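Local coordinates for odorant binding protein (AGAP007287-PA) (Anopheles gambiae, PDB 3PM2), which binds hydrophobic odorants such as indole, menthol and decanal and is thought to carry them through the aqueous fluid around olfactory sensory dendrites, at residues S28-C33 with C54-C59; N62-Y67 with T78-D83; P90-I95 with A151-V156; K13-C18 with T144-C149; M45-I50 with P122-E127. All blocks are in the same frame, centred on the assembly; numbering follows the deposited sequence.

Interaction 1 (S28-C33 with C54-C59); sequences SAFMTC and CCVAEC
Cys-33 and Cys-59 join helix 27-44 covalently to helix 55-63, and the side chain of Cys-33 traces the contact outward from the backbone. Its CB lies 3.7 Å from Val-56 O, packed against the backbone of the facing helix, with the Val-56 branch CG1 farther off at 4.5 Å. The next atom, SG, is anti to the carbonyl carbon of Cys-33 (chi1 -69°), which turns it toward the later turn of the partner helix. There Cys-33 SG meets Cys-59 SG at 2.1 Å, and a chi3 of -70° identifies a left-handed disulfide. Cys-59 reaches the bond with SG anti to its own backbone N.

One turn before Cys-33, Phe-30 adds an apolar touch: its ring atom CE1 stands 4.2 Å from Val-56 CG1, approaching obliquely. The short axes come within 9.1 Å and are inclined at 139°, well off antiparallel. This disulfide is one of those that staple the all-helical odorant-binding fold. Val-60, one turn after Val-56, packs on both Phe-30 and Cys-33, Val-56 also touches Trp-37 and Thr-41 further along helix 27-44, and Ala-57 packs on Ser-134 and Leu-138 of helix 133-147.

Interaction 2 (N62-Y67 with T78-D83); sequences NSTSLY and TKLYLD. Unlike the reference sequence in segment 78-83: Asp-83 (reference Ala).
A Schellman motif closes helix 55-63, and the chain leaving it lays Thr-64 and Leu-66 against Leu-80 of helix 74-85. The contact is made by one methyl of Leu-80. Its CD1 lies 3.9 Å from Thr-64 CB, with Thr-64 CG2 at a like distance, and it also meets Leu-66 CD1 at 4.1 Å. In both pairs the side chains pass at a slant, neither end-on nor parallel. Leu-80 CG is anti to its carbonyl carbon (chi1 -73°), and with CD1 extended beyond CG this carries the methyl toward the other segment; the nearest CA atoms, those of Thr-64 and Leu-80, are 8.9 Å apart.

The helix end is consistent with two residues so close in sequence sharing one methyl. Ser-65 takes a positive phi (52°) as the C-prime residue. Its N bonds to Asn-62 O at 3.2 Å, while Leu-66 N reaches back to Met-61 O, and the chain turns sharply, by about a right angle, at Ser-65. Thr-64 and Leu-66 both point their CB atoms toward helix 74-85. Thr-64 keeps its polar and apolar branches apart: chi1 of 47° puts OG1 between the backbone N and the carbonyl carbon, with Val-60 O and Met-61 O of the preceding turn as partners, and turns CG2 to Leu-80. Leu-66 is buried and its side chain also rests on Met-61, while its backbone pairs with Asp-73 next to the small antiparallel hairpin of strands 67-68 and 71-72 that leads into helix 74-85.

Interaction 3 (P90-I95 with A151-V156); sequences PEWNKI and AKLFTV
The start of helix 92-109 meets the 3-10 turn 151-153 in the loop between helices 133-147 and 158-167, a surface junction of the all-helical odorant-binding fold. Its outer part is a salt bridge, with Lys-152 NZ donating to Glu-91 OE2 at 2.9 Å. The ammonium group comes from above the carboxylate plane, 35° out of it. The two side chains head toward one another: Lys-152 is extended beyond CG, whereas Glu-91 is bent at chi2 (82°), which brings its carboxylate round to the lysine tip. A water spans the same pair, donating to Glu-91 OE1 at 2.7 Å and accepting from Lys-152 NZ at 2.8 Å. Both carboxylate oxygens are therefore tied to one ammonium group, one directly and one through water.

Beside this polar layer is an apolar one, in which Leu-153 and Trp-92 run alongside one another with opposed headings. The indole is buried, and Cys-19, Pro-22 and Thr-85 pack around it; Ile-95 CD1 lies over one of its faces, 4.2 Å above the plane and nearer the ring's periphery than its centre. Leu-153 instead reaches the ring obliquely, its methyl CD1 3.9 Å from Trp-92 NE1.

Interaction 4 (K13-C18 with T144-C149); sequences KNAAEC and TLFAEC
Phe-146, near the C-terminal end of helix 133-147, meets the 3-10 turn 15-17 and Cys-18, joining the N-terminal loop before helix 27-44 to helix 133-147 within the helical odorant-binding fold, beside two of its disulfides. The apolar part is carried by Phe-146, whose CG is anti to its backbone N (chi1 -168°); this extends the ring toward the turn, so that its outer edge makes the contact. Cys-18 CB lies near the ring plane, 3.7 Å from Phe-146 CZ. The methyl of Ala-15 is a little farther away, its CB 4.1 Å from Phe-146 CE1.

The ring is also held by other aromatic residues, Phe-154 and Phe-172, each in an edge-to-face pairing with Phe-146.

Covalent links flank the packing: Cys-18 is bonded to Cys-160 of helix 158-167, and Cys-149, just beyond the helix, to Cys-19. Two neighbouring cysteines of the N-terminal loop are thus tied to different parts of the C-terminal half.

Among the polar atoms, the carbonyl of Ala-15 accepts the backbone bond from Cys-18 N at 2.8 Å, which closes the turn. The same Ala-15 O lies 3.8 Å from Phe-146 CE1, at the ring edge and near its plane.

Interaction 5 (M45-I50 with P122-E127); sequences MAMEGI and PAFEGE
Glu-127 OE1 receives the N-H of Ala-123 at 2.7 Å and a salt bridge from Arg-52, and beside this gripped carboxylate the methyl of Met-47 packs. The Ala-123 bond is nearly straight (168° at the hydrogen) and meets the oxygen close to its C-O axis. The second oxygen, OE2, is bonded to Gln-44 NE2, so both ends of the buried carboxylate have partners. With CG anti to its backbone N and the rest extended, Glu-127 reaches back across its own loop to bring the carboxylate to Ala-123 N. A type II turn from Phe-124 to Glu-127, closed by Glu-127 N to Phe-124 O at 3.2 Å, sets Glu-127 CB over the centre of the Phe-124 ring, 3.5 Å above the plane.

Met-47 enters from the other loop and carries the contact. Its sulfur makes a Met-aromatic interaction: SD lies at the edge of the Phe-124 ring, 3.9 Å from Phe-124 CE2; the line from SD to the ring centre is 86° off the ring normal, with the methionine chain running nearly perpendicular to the phenylalanine side chain. A bend at chi3 (77°) then turns Met-47 CE to Ala-123 CB, 3.4 Å away and tighter than usual for two carbons. The same methyl is 4.0 Å from Glu-127 OE1.

Loop 45-50, which follows helix 27-44, thus meets loop 122-127 through a single flexible thioether. Arg-43 makes a separate cation-pi contact with Phe-124. The positive charge of Arg-52 would probably help keep Glu-127 ionised despite its burial.

Interaction 4 is the buried contact, while interactions 1, 2, 3 and 5 are partly buried, with 3 and 5 farthest out, each about 19 Å from the chain centre and on opposite sides of it. Interactions 1 and 2 share helix 55-63 and touch where Glu-58 packs on Tyr-67, but one adds a disulfide to its apolar packing, while the other is apolar alone. Interactions 3 and 4 lie about 10 Å apart between centres and are joined by probable hydrogen bonds from Thr-155 to Glu-17 and Cys-18. Tyr-81 and Leu-145 connect interactions 2 and 4. Charge appears in the outer contacts: directly across interaction 3, but within one loop and its surroundings in interaction 5.

Interaction 1 (S28-C33 with C54-C59)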
# COMPACT_ATOMS: atom_id res chain seq x y z
N SER A 28 -12.83 -6.38 4.51
CA SER A 28 -12.99 -6.82 5.90
C SER A 28 -11.64 -7.18 6.53
O SER A 28 -11.32 -6.70 7.62
CB SER A 28 -13.98 -7.98 5.99
OG SER A 28 -13.90 -8.69 7.22
N ALA A 29 -10.83 -7.99 5.82
CA ALA A 29 -9.51 -8.39 6.28
C ALA A 29 -8.56 -7.18 6.36
O ALA A 29 -7.77 -7.07 7.30
CB ALA A 29 -8.95 -9.47 5.38
N PHE A 30 -8.69 -6.23 5.44
CA PHE A 30 -7.89 -5.02 5.48
C PHE A 30 -8.23 -4.18 6.73
O PHE A 30 -7.33 -3.69 7.40
CB PHE A 30 -8.09 -4.17 4.22
CG PHE A 30 -7.24 -2.93 4.26
CD1 PHE A 30 -5.91 -2.98 3.86
CD2 PHE A 30 -7.75 -1.72 4.74
CE1 PHE A 30 -5.09 -1.84 3.95
CE2 PHE A 30 -6.93 -0.59 4.82
CZ PHE A 30 -5.61 -0.67 4.43
N MET A 31 -9.55 -4.01 7.02
CA MET A 31 -9.99 -3.20 8.15
C MET A 31 -9.52 -3.72 9.49
O MET A 31 -9.15 -2.92 10.35
CB MET A 31 -11.50 -2.94 8.12
CG MET A 31 -11.88 -1.81 7.15
SD MET A 31 -11.01 -0.22 7.39
CE MET A 31 -11.47 0.18 9.10
N THR A 32 -9.47 -5.06 9.65
CA THR A 32 -8.95 -5.73 10.85
C THR A 32 -7.48 -5.29 11.05
O THR A 32 -7.09 -4.93 12.17
CB THR A 32 -9.08 -7.25 10.67
OG1 THR A 32 -10.45 -7.58 10.49
CG2 THR A 32 -8.50 -8.03 11.84
N CYS A 33 -6.67 -5.35 9.98
CA CYS A 33 -5.26 -4.95 10.03
C CYS A 33 -5.08 -3.47 10.29
O CYS A 33 -4.20 -3.09 11.08
CB CYS A 33 -4.56 -5.39 8.75
SG CYS A 33 -4.39 -7.19 8.64
N CYS A 54 5.77 -0.75 7.75
CA CYS A 54 4.36 -0.56 8.05
C CYS A 54 3.74 -1.89 8.52
O CYS A 54 3.67 -2.86 7.74
CB CYS A 54 3.64 -0.00 6.84
SG CYS A 54 1.86 0.08 7.06
N CYS A 55 3.27 -1.94 9.78
CA CYS A 55 2.66 -3.17 10.31
C CYS A 55 1.29 -3.46 9.74
O CYS A 55 0.89 -4.62 9.73
CB CYS A 55 2.65 -3.17 11.83
SG CYS A 55 4.29 -3.37 12.58
N VAL A 56 0.54 -2.41 9.31
CA VAL A 56 -0.76 -2.62 8.69
C VAL A 56 -0.53 -3.55 7.48
O VAL A 56 -1.25 -4.54 7.31
CB VAL A 56 -1.43 -1.28 8.23
CG1 VAL A 56 -2.68 -1.54 7.39
CG2 VAL A 56 -1.74 -0.36 9.41
N ALA A 57 0.47 -3.23 6.65
CA ALA A 57 0.80 -4.02 5.44
C ALA A 57 1.31 -5.40 5.75
O ALA A 57 0.93 -6.36 5.07
CB ALA A 57 1.80 -3.27 4.57
N GLU A 58 2.18 -5.54 6.77
CA GLU A 58 2.67 -6.87 7.12
C GLU A 58 1.49 -7.77 7.57
O GLU A 58 1.44 -8.94 7.20
CB GLU A 58 3.77 -6.80 8.17
CG GLU A 58 4.34 -8.17 8.52
CD GLU A 58 5.65 -8.11 9.27
OE1 GLU A 58 6.61 -7.51 8.73
OE2 GLU A 58 5.73 -8.67 10.38
N CYS A 59 0.54 -7.19 8.32
CA CYS A 59 -0.68 -7.87 8.78
C CYS A 59 -1.49 -8.39 7.57
O CYS A 59 -1.90 -9.56 7.56
CB CYS A 59 -1.50 -6.93 9.66
SG CYS A 59 -3.09 -7.61 10.20

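Interaction 2 (N62-Y67 with T78-D83)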
# COMPACT_ATOMS: atom_id res chain seq x y z
N ASN A 62 0.42 -11.19 5.88
CA ASN A 62 0.29 -12.40 6.72
C ASN A 62 -1.12 -13.00 6.58
O ASN A 62 -1.25 -14.23 6.58
CB ASN A 62 0.64 -12.12 8.19
CG ASN A 62 2.13 -12.10 8.50
OD1 ASN A 62 2.94 -12.80 7.87
ND2 ASN A 62 2.53 -11.35 9.52
N SER A 63 -2.16 -12.14 6.41
CA SER A 63 -3.53 -12.67 6.27
C SER A 63 -3.70 -13.52 5.00
O SER A 63 -4.57 -14.37 4.95
CB SER A 63 -4.58 -11.56 6.32
OG SER A 63 -4.74 -10.91 5.07
N THR A 64 -2.84 -13.28 3.99
CA THR A 64 -2.87 -13.98 2.70
C THR A 64 -1.67 -14.91 2.49
O THR A 64 -1.46 -15.36 1.36
CB THR A 64 -2.94 -12.95 1.57
OG1 THR A 64 -1.97 -11.93 1.82
CG2 THR A 64 -4.31 -12.33 1.44
N SER A 65 -0.89 -15.20 3.56
CA SER A 65 0.33 -16.05 3.56
C SER A 65 1.36 -15.63 2.48
O SER A 65 2.05 -16.47 1.89
CB SER A 65 -0.03 -17.54 3.43
OG SER A 65 -0.84 -17.96 4.52
N LEU A 66 1.47 -14.31 2.25
CA LEU A 66 2.39 -13.82 1.21
C LEU A 66 3.71 -13.40 1.77
O LEU A 66 4.65 -13.23 1.00
CB LEU A 66 1.78 -12.65 0.44
CG LEU A 66 0.49 -12.92 -0.33
CD1 LEU A 66 0.05 -11.68 -1.05
CD2 LEU A 66 0.69 -14.01 -1.38
N TYR A 67 3.79 -13.19 3.08
CA TYR A 67 5.01 -12.71 3.72
C TYR A 67 5.78 -13.82 4.44
O TYR A 67 5.18 -14.59 5.16
CB TYR A 67 4.71 -11.55 4.69
CG TYR A 67 5.92 -11.13 5.50
CD1 TYR A 67 6.98 -10.46 4.89
CD2 TYR A 67 6.07 -11.52 6.83
CE1 TYR A 67 8.14 -10.15 5.61
CE2 TYR A 67 7.21 -11.19 7.57
CZ TYR A 67 8.25 -10.50 6.95
OH TYR A 67 9.39 -10.21 7.64
N THR A 78 0.58 -12.15 -7.39
CA THR A 78 0.08 -11.91 -8.76
C THR A 78 -1.22 -12.66 -8.97
O THR A 78 -2.15 -12.08 -9.50
CB THR A 78 1.17 -12.26 -9.79
OG1 THR A 78 2.34 -11.49 -9.48
CG2 THR A 78 0.74 -12.00 -11.24
N LYS A 79 -1.30 -13.94 -8.55
CA LYS A 79 -2.51 -14.76 -8.62
C LYS A 79 -3.70 -14.08 -7.92
O LYS A 79 -4.80 -14.02 -8.50
CB LYS A 79 -2.25 -16.16 -8.04
CG LYS A 79 -3.34 -17.18 -8.39
CD LYS A 79 -2.93 -18.61 -8.06
CE LYS A 79 -4.07 -19.60 -8.18
NZ LYS A 79 -4.40 -20.25 -6.88
N LEU A 80 -3.48 -13.54 -6.71
CA LEU A 80 -4.53 -12.84 -5.96
C LEU A 80 -5.01 -11.57 -6.64
O LEU A 80 -6.21 -11.38 -6.75
CB LEU A 80 -4.12 -12.54 -4.51
CG LEU A 80 -4.08 -13.74 -3.58
CD1 LEU A 80 -3.48 -13.34 -2.25
CD2 LEU A 80 -5.47 -14.37 -3.40
N TYR A 81 -4.06 -10.69 -7.08
CA TYR A 81 -4.46 -9.48 -7.79
C TYR A 81 -5.21 -9.82 -9.07
O TYR A 81 -6.30 -9.30 -9.28
CB TYR A 81 -3.25 -8.61 -8.12
CG TYR A 81 -2.93 -7.61 -7.04
CD1 TYR A 81 -3.82 -6.58 -6.74
CD2 TYR A 81 -1.72 -7.65 -6.36
CE1 TYR A 81 -3.53 -5.65 -5.74
CE2 TYR A 81 -1.43 -6.75 -5.35
CZ TYR A 81 -2.32 -5.74 -5.05
OH TYR A 81 -1.99 -4.85 -4.05
N LEU A 82 -4.68 -10.79 -9.87
CA LEU A 82 -5.35 -11.21 -11.10
C LEU A 82 -6.73 -11.80 -10.86
O LEU A 82 -7.62 -11.60 -11.69
CB LEU A 82 -4.50 -12.14 -11.98
CG LEU A 82 -3.31 -11.51 -12.73
CD1 LEU A 82 -2.65 -12.55 -13.63
CD2 LEU A 82 -3.74 -10.31 -13.57
N ASP A 83 -6.92 -12.51 -9.75
CA ASP A 83 -8.24 -12.99 -9.37
C ASP A 83 -9.24 -11.86 -9.26
O ASP A 83 -10.28 -11.95 -9.78
CB ASP A 83 -8.29 -13.78 -8.06
CG ASP A 83 -9.73 -14.40 -7.74
OD1 ASP A 83 -10.18 -15.31 -8.47
OD2 ASP A 83 -10.39 -14.02 -6.74

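Interaction 3 (P90-I95 with A151-V156)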
# COMPACT_ATOMS: atom_id res chain seq x y z
N PRO A 90 -11.31 -5.06 -19.00
CA PRO A 90 -10.13 -5.81 -19.47
C PRO A 90 -8.81 -5.06 -19.40
O PRO A 90 -7.75 -5.69 -19.41
CB PRO A 90 -10.49 -6.22 -20.90
CG PRO A 90 -11.57 -5.28 -21.31
CD PRO A 90 -12.33 -4.95 -20.06
N GLU A 91 -8.87 -3.72 -19.31
CA GLU A 91 -7.68 -2.87 -19.16
C GLU A 91 -6.87 -3.22 -17.91
O GLU A 91 -5.66 -3.06 -17.90
CB GLU A 91 -8.09 -1.40 -19.06
CG GLU A 91 -8.65 -0.82 -20.35
CD GLU A 91 -10.11 -1.07 -20.65
OE1 GLU A 91 -10.76 -1.88 -19.94
OE2 GLU A 91 -10.60 -0.50 -21.65
N TRP A 92 -7.55 -3.70 -16.86
CA TRP A 92 -6.92 -4.02 -15.58
C TRP A 92 -5.88 -5.14 -15.58
O TRP A 92 -4.97 -5.09 -14.75
CB TRP A 92 -7.95 -4.19 -14.48
CG TRP A 92 -8.61 -2.89 -14.08
CD1 TRP A 92 -9.91 -2.55 -14.28
CD2 TRP A 92 -8.00 -1.79 -13.37
NE1 TRP A 92 -10.16 -1.30 -13.74
CE2 TRP A 92 -9.00 -0.80 -13.22
CE3 TRP A 92 -6.69 -1.51 -12.94
CZ2 TRP A 92 -8.76 0.42 -12.57
CZ3 TRP A 92 -6.45 -0.30 -12.28
CH2 TRP A 92 -7.47 0.66 -12.12
N ASN A 93 -5.97 -6.11 -16.51
CA ASN A 93 -4.99 -7.21 -16.58
C ASN A 93 -3.56 -6.68 -16.74
O ASN A 93 -2.73 -6.93 -15.87
CB ASN A 93 -5.33 -8.19 -17.71
CG ASN A 93 -4.41 -9.38 -17.74
OD1 ASN A 93 -3.43 -9.42 -18.49
ND2 ASN A 93 -4.68 -10.34 -16.88
N LYS A 94 -3.31 -5.91 -17.83
CA LYS A 94 -2.01 -5.31 -18.13
C LYS A 94 -1.60 -4.27 -17.12
O LYS A 94 -0.43 -4.22 -16.76
CB LYS A 94 -1.96 -4.70 -19.55
CG LYS A 94 -0.56 -4.64 -20.14
CD LYS A 94 -0.12 -5.99 -20.72
CE LYS A 94 1.20 -6.45 -20.14
NZ LYS A 94 1.36 -7.93 -20.26
N ILE A 95 -2.54 -3.41 -16.68
CA ILE A 95 -2.24 -2.37 -15.69
C ILE A 95 -1.72 -3.03 -14.42
O ILE A 95 -0.68 -2.63 -13.91
CB ILE A 95 -3.48 -1.48 -15.41
CG1 ILE A 95 -3.89 -0.67 -16.67
CG2 ILE A 95 -3.20 -0.57 -14.22
CD1 ILE A 95 -5.20 0.20 -16.47
N ALA A 151 -9.56 7.07 -17.65
CA ALA A 151 -10.46 8.22 -17.41
C ALA A 151 -11.94 7.80 -17.49
O ALA A 151 -12.74 8.27 -16.70
CB ALA A 151 -10.19 9.32 -18.42
N LYS A 152 -12.26 6.82 -18.36
CA LYS A 152 -13.64 6.33 -18.53
C LYS A 152 -14.17 5.62 -17.27
O LYS A 152 -15.38 5.46 -17.14
CB LYS A 152 -13.78 5.45 -19.80
CG LYS A 152 -13.04 4.12 -19.77
CD LYS A 152 -13.36 3.25 -20.97
CE LYS A 152 -12.81 1.85 -20.81
NZ LYS A 152 -13.06 1.00 -22.00
N LEU A 153 -13.25 5.18 -16.36
CA LEU A 153 -13.57 4.47 -15.11
C LEU A 153 -13.32 5.32 -13.87
O LEU A 153 -13.50 4.82 -12.75
CB LEU A 153 -12.77 3.14 -15.04
CG LEU A 153 -13.12 2.12 -16.13
CD1 LEU A 153 -12.09 1.03 -16.19
CD2 LEU A 153 -14.52 1.55 -15.93
N PHE A 154 -12.92 6.58 -14.06
CA PHE A 154 -12.57 7.48 -12.98
C PHE A 154 -13.61 8.56 -12.84
O PHE A 154 -13.98 9.19 -13.83
CB PHE A 154 -11.18 8.10 -13.23
CG PHE A 154 -10.55 8.74 -12.01
CD1 PHE A 154 -9.71 8.01 -11.18
CD2 PHE A 154 -10.76 10.09 -11.72
CE1 PHE A 154 -9.12 8.61 -10.05
CE2 PHE A 154 -10.16 10.69 -10.60
CZ PHE A 154 -9.36 9.94 -9.77
N THR A 155 -14.02 8.82 -11.59
CA THR A 155 -15.03 9.87 -11.34
C THR A 155 -14.31 11.22 -11.41
O THR A 155 -13.45 11.50 -10.58
CB THR A 155 -15.71 9.61 -9.98
OG1 THR A 155 -16.26 8.29 -9.95
CG2 THR A 155 -16.80 10.62 -9.66
N VAL A 156 -14.63 12.03 -12.43
CA VAL A 156 -13.99 13.32 -12.65
C VAL A 156 -14.72 14.43 -11.90
O VAL A 156 -15.62 15.06 -12.43
CB VAL A 156 -13.77 13.62 -14.17
CG1 VAL A 156 -13.04 14.94 -14.39
CG2 VAL A 156 -13.02 12.47 -14.84
O HOH W 1 -13.30 -1.53 -20.85

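Interaction 4 (K13-C18 with T144-C149)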
# COMPACT_ATOMS: atom_id res chain seq x y z
N LYS A 13 -14.02 11.04 1.47
CA LYS A 13 -14.59 10.29 0.35
C LYS A 13 -13.84 8.97 0.16
O LYS A 13 -12.59 8.94 0.15
CB LYS A 13 -14.55 11.11 -0.96
CG LYS A 13 -15.44 10.57 -2.08
CD LYS A 13 -15.36 11.48 -3.29
CE LYS A 13 -16.56 11.36 -4.20
NZ LYS A 13 -16.50 10.15 -5.05
N ASN A 14 -14.61 7.87 0.09
CA ASN A 14 -14.12 6.51 -0.11
C ASN A 14 -13.52 6.44 -1.52
O ASN A 14 -14.16 6.88 -2.47
CB ASN A 14 -15.30 5.54 0.06
CG ASN A 14 -15.04 4.09 -0.24
OD1 ASN A 14 -13.94 3.56 -0.04
ND2 ASN A 14 -16.08 3.40 -0.68
N ALA A 15 -12.26 5.97 -1.64
CA ALA A 15 -11.55 5.92 -2.92
C ALA A 15 -12.29 5.12 -4.00
O ALA A 15 -12.20 5.49 -5.18
CB ALA A 15 -10.15 5.38 -2.74
N ALA A 16 -13.04 4.06 -3.61
CA ALA A 16 -13.85 3.22 -4.50
C ALA A 16 -14.87 4.06 -5.28
O ALA A 16 -15.24 3.69 -6.38
CB ALA A 16 -14.56 2.15 -3.69
N GLU A 17 -15.26 5.22 -4.73
CA GLU A 17 -16.17 6.14 -5.40
C GLU A 17 -15.49 6.97 -6.50
O GLU A 17 -16.17 7.63 -7.29
CB GLU A 17 -16.89 7.01 -4.37
CG GLU A 17 -17.86 6.21 -3.52
CD GLU A 17 -18.53 6.95 -2.39
OE1 GLU A 17 -18.33 8.18 -2.28
OE2 GLU A 17 -19.28 6.30 -1.62
N CYS A 18 -14.15 6.94 -6.55
CA CYS A 18 -13.35 7.59 -7.59
C CYS A 18 -12.98 6.59 -8.66
O CYS A 18 -12.99 6.94 -9.83
CB CYS A 18 -12.11 8.23 -6.99
SG CYS A 18 -12.48 9.57 -5.84
N THR A 144 -0.21 3.08 -7.48
CA THR A 144 -0.06 2.87 -8.93
C THR A 144 -1.40 2.48 -9.58
O THR A 144 -1.73 3.03 -10.64
CB THR A 144 1.03 1.83 -9.23
OG1 THR A 144 2.26 2.23 -8.60
CG2 THR A 144 1.23 1.61 -10.74
N LEU A 145 -2.14 1.52 -8.99
CA LEU A 145 -3.44 1.09 -9.55
C LEU A 145 -4.41 2.26 -9.68
O LEU A 145 -5.04 2.41 -10.73
CB LEU A 145 -4.09 -0.05 -8.74
CG LEU A 145 -3.30 -1.37 -8.74
CD1 LEU A 145 -3.80 -2.32 -7.62
CD2 LEU A 145 -3.20 -1.99 -10.18
N PHE A 146 -4.51 3.08 -8.64
CA PHE A 146 -5.39 4.24 -8.61
C PHE A 146 -5.01 5.28 -9.68
O PHE A 146 -5.90 5.78 -10.38
CB PHE A 146 -5.39 4.88 -7.20
CG PHE A 146 -6.46 5.92 -6.96
CD1 PHE A 146 -7.79 5.55 -6.76
CD2 PHE A 146 -6.13 7.27 -6.88
CE1 PHE A 146 -8.77 6.51 -6.46
CE2 PHE A 146 -7.12 8.23 -6.62
CZ PHE A 146 -8.43 7.85 -6.41
N ALA A 147 -3.70 5.58 -9.83
CA ALA A 147 -3.16 6.54 -10.81
C ALA A 147 -3.33 6.08 -12.27
O ALA A 147 -3.46 6.90 -13.17
CB ALA A 147 -1.68 6.78 -10.52
N GLU A 148 -3.34 4.76 -12.49
CA GLU A 148 -3.46 4.18 -13.83
C GLU A 148 -4.91 4.00 -14.28
O GLU A 148 -5.17 3.59 -15.41
CB GLU A 148 -2.71 2.84 -13.91
CG GLU A 148 -1.20 2.94 -13.80
CD GLU A 148 -0.50 3.62 -14.95
OE1 GLU A 148 -1.15 3.92 -15.98
OE2 GLU A 148 0.72 3.88 -14.81
N CYS A 149 -5.85 4.27 -13.39
CA CYS A 149 -7.27 4.14 -13.70
C CYS A 149 -7.65 4.84 -15.03
O CYS A 149 -7.38 6.03 -15.15
CB CYS A 149 -8.13 4.64 -12.55
SG CYS A 149 -9.90 4.30 -12.76

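Interaction 5 (M45-I50 with P122-E127)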
# COMPACT_ATOMS: atom_id res chain seq x y z
N MET A 45 4.97 7.76 11.15
CA MET A 45 5.07 8.82 10.13
C MET A 45 5.76 10.07 10.67
O MET A 45 6.14 10.93 9.87
CB MET A 45 3.67 9.28 9.70
CG MET A 45 3.00 8.36 8.80
SD MET A 45 1.37 9.08 8.54
CE MET A 45 0.49 7.59 8.45
N ALA A 46 5.84 10.23 12.00
CA ALA A 46 6.41 11.40 12.67
C ALA A 46 7.78 11.08 13.25
O ALA A 46 8.19 11.66 14.26
CB ALA A 46 5.46 11.88 13.78
N MET A 47 8.50 10.14 12.61
CA MET A 47 9.83 9.76 13.07
C MET A 47 10.83 9.91 11.95
O MET A 47 10.55 9.53 10.82
CB MET A 47 9.85 8.35 13.65
CG MET A 47 9.04 8.24 14.94
SD MET A 47 8.65 6.55 15.34
CE MET A 47 10.19 6.07 15.96
N GLU A 48 11.95 10.54 12.25
CA GLU A 48 12.96 10.80 11.23
C GLU A 48 13.82 9.56 11.00
O GLU A 48 13.71 8.58 11.73
CB GLU A 48 13.84 11.99 11.63
CG GLU A 48 14.78 11.72 12.78
CD GLU A 48 15.58 12.92 13.25
OE1 GLU A 48 15.48 14.00 12.63
OE2 GLU A 48 16.29 12.77 14.26
N GLY A 49 14.70 9.65 10.00
CA GLY A 49 15.64 8.58 9.69
C GLY A 49 15.10 7.55 8.72
O GLY A 49 14.26 7.85 7.86
N ILE A 50 15.63 6.35 8.80
CA ILE A 50 15.26 5.26 7.89
C ILE A 50 13.75 4.97 7.99
O ILE A 50 13.26 4.89 9.14
CB ILE A 50 16.11 4.02 8.24
CG1 ILE A 50 17.61 4.33 8.02
CG2 ILE A 50 15.67 2.76 7.46
CD1 ILE A 50 18.52 3.43 8.77
N PRO A 122 12.81 -0.61 18.68
CA PRO A 122 11.67 0.24 19.09
C PRO A 122 12.10 1.60 19.65
O PRO A 122 12.96 1.65 20.51
CB PRO A 122 10.96 -0.63 20.13
CG PRO A 122 11.28 -2.02 19.73
CD PRO A 122 12.71 -1.95 19.29
N ALA A 123 11.59 2.70 19.07
CA ALA A 123 11.97 4.06 19.51
C ALA A 123 10.96 4.74 20.42
O ALA A 123 11.20 5.84 20.91
CB ALA A 123 12.33 4.94 18.32
N PHE A 124 9.83 4.07 20.65
CA PHE A 124 8.90 4.47 21.70
C PHE A 124 8.18 3.26 22.29
O PHE A 124 8.30 2.15 21.78
CB PHE A 124 7.88 5.48 21.15
CG PHE A 124 6.97 4.91 20.11
CD1 PHE A 124 5.86 4.16 20.47
CD2 PHE A 124 7.22 5.11 18.76
CE1 PHE A 124 5.01 3.64 19.51
CE2 PHE A 124 6.38 4.59 17.80
CZ PHE A 124 5.28 3.85 18.17
N GLU A 125 7.44 3.49 23.37
CA GLU A 125 6.94 2.40 24.20
C GLU A 125 5.89 1.59 23.46
O GLU A 125 4.86 2.12 23.05
CB GLU A 125 6.37 2.94 25.51
CG GLU A 125 7.33 2.89 26.68
CD GLU A 125 8.07 1.57 26.76
OE1 GLU A 125 9.31 1.57 26.60
OE2 GLU A 125 7.42 0.53 26.99
N GLY A 126 6.15 0.29 23.29
CA GLY A 126 5.22 -0.60 22.63
C GLY A 126 5.27 -0.58 21.11
O GLY A 126 4.36 -1.09 20.46
N GLU A 127 6.30 0.04 20.53
CA GLU A 127 6.43 0.05 19.07
C GLU A 127 6.83 -1.34 18.61
O GLU A 127 7.86 -1.85 19.05
CB GLU A 127 7.49 1.05 18.61
CG GLU A 127 7.59 1.11 17.09
CD GLU A 127 8.70 1.97 16.54
OE1 GLU A 127 9.60 2.34 17.32
OE2 GLU A 127 8.66 2.29 15.33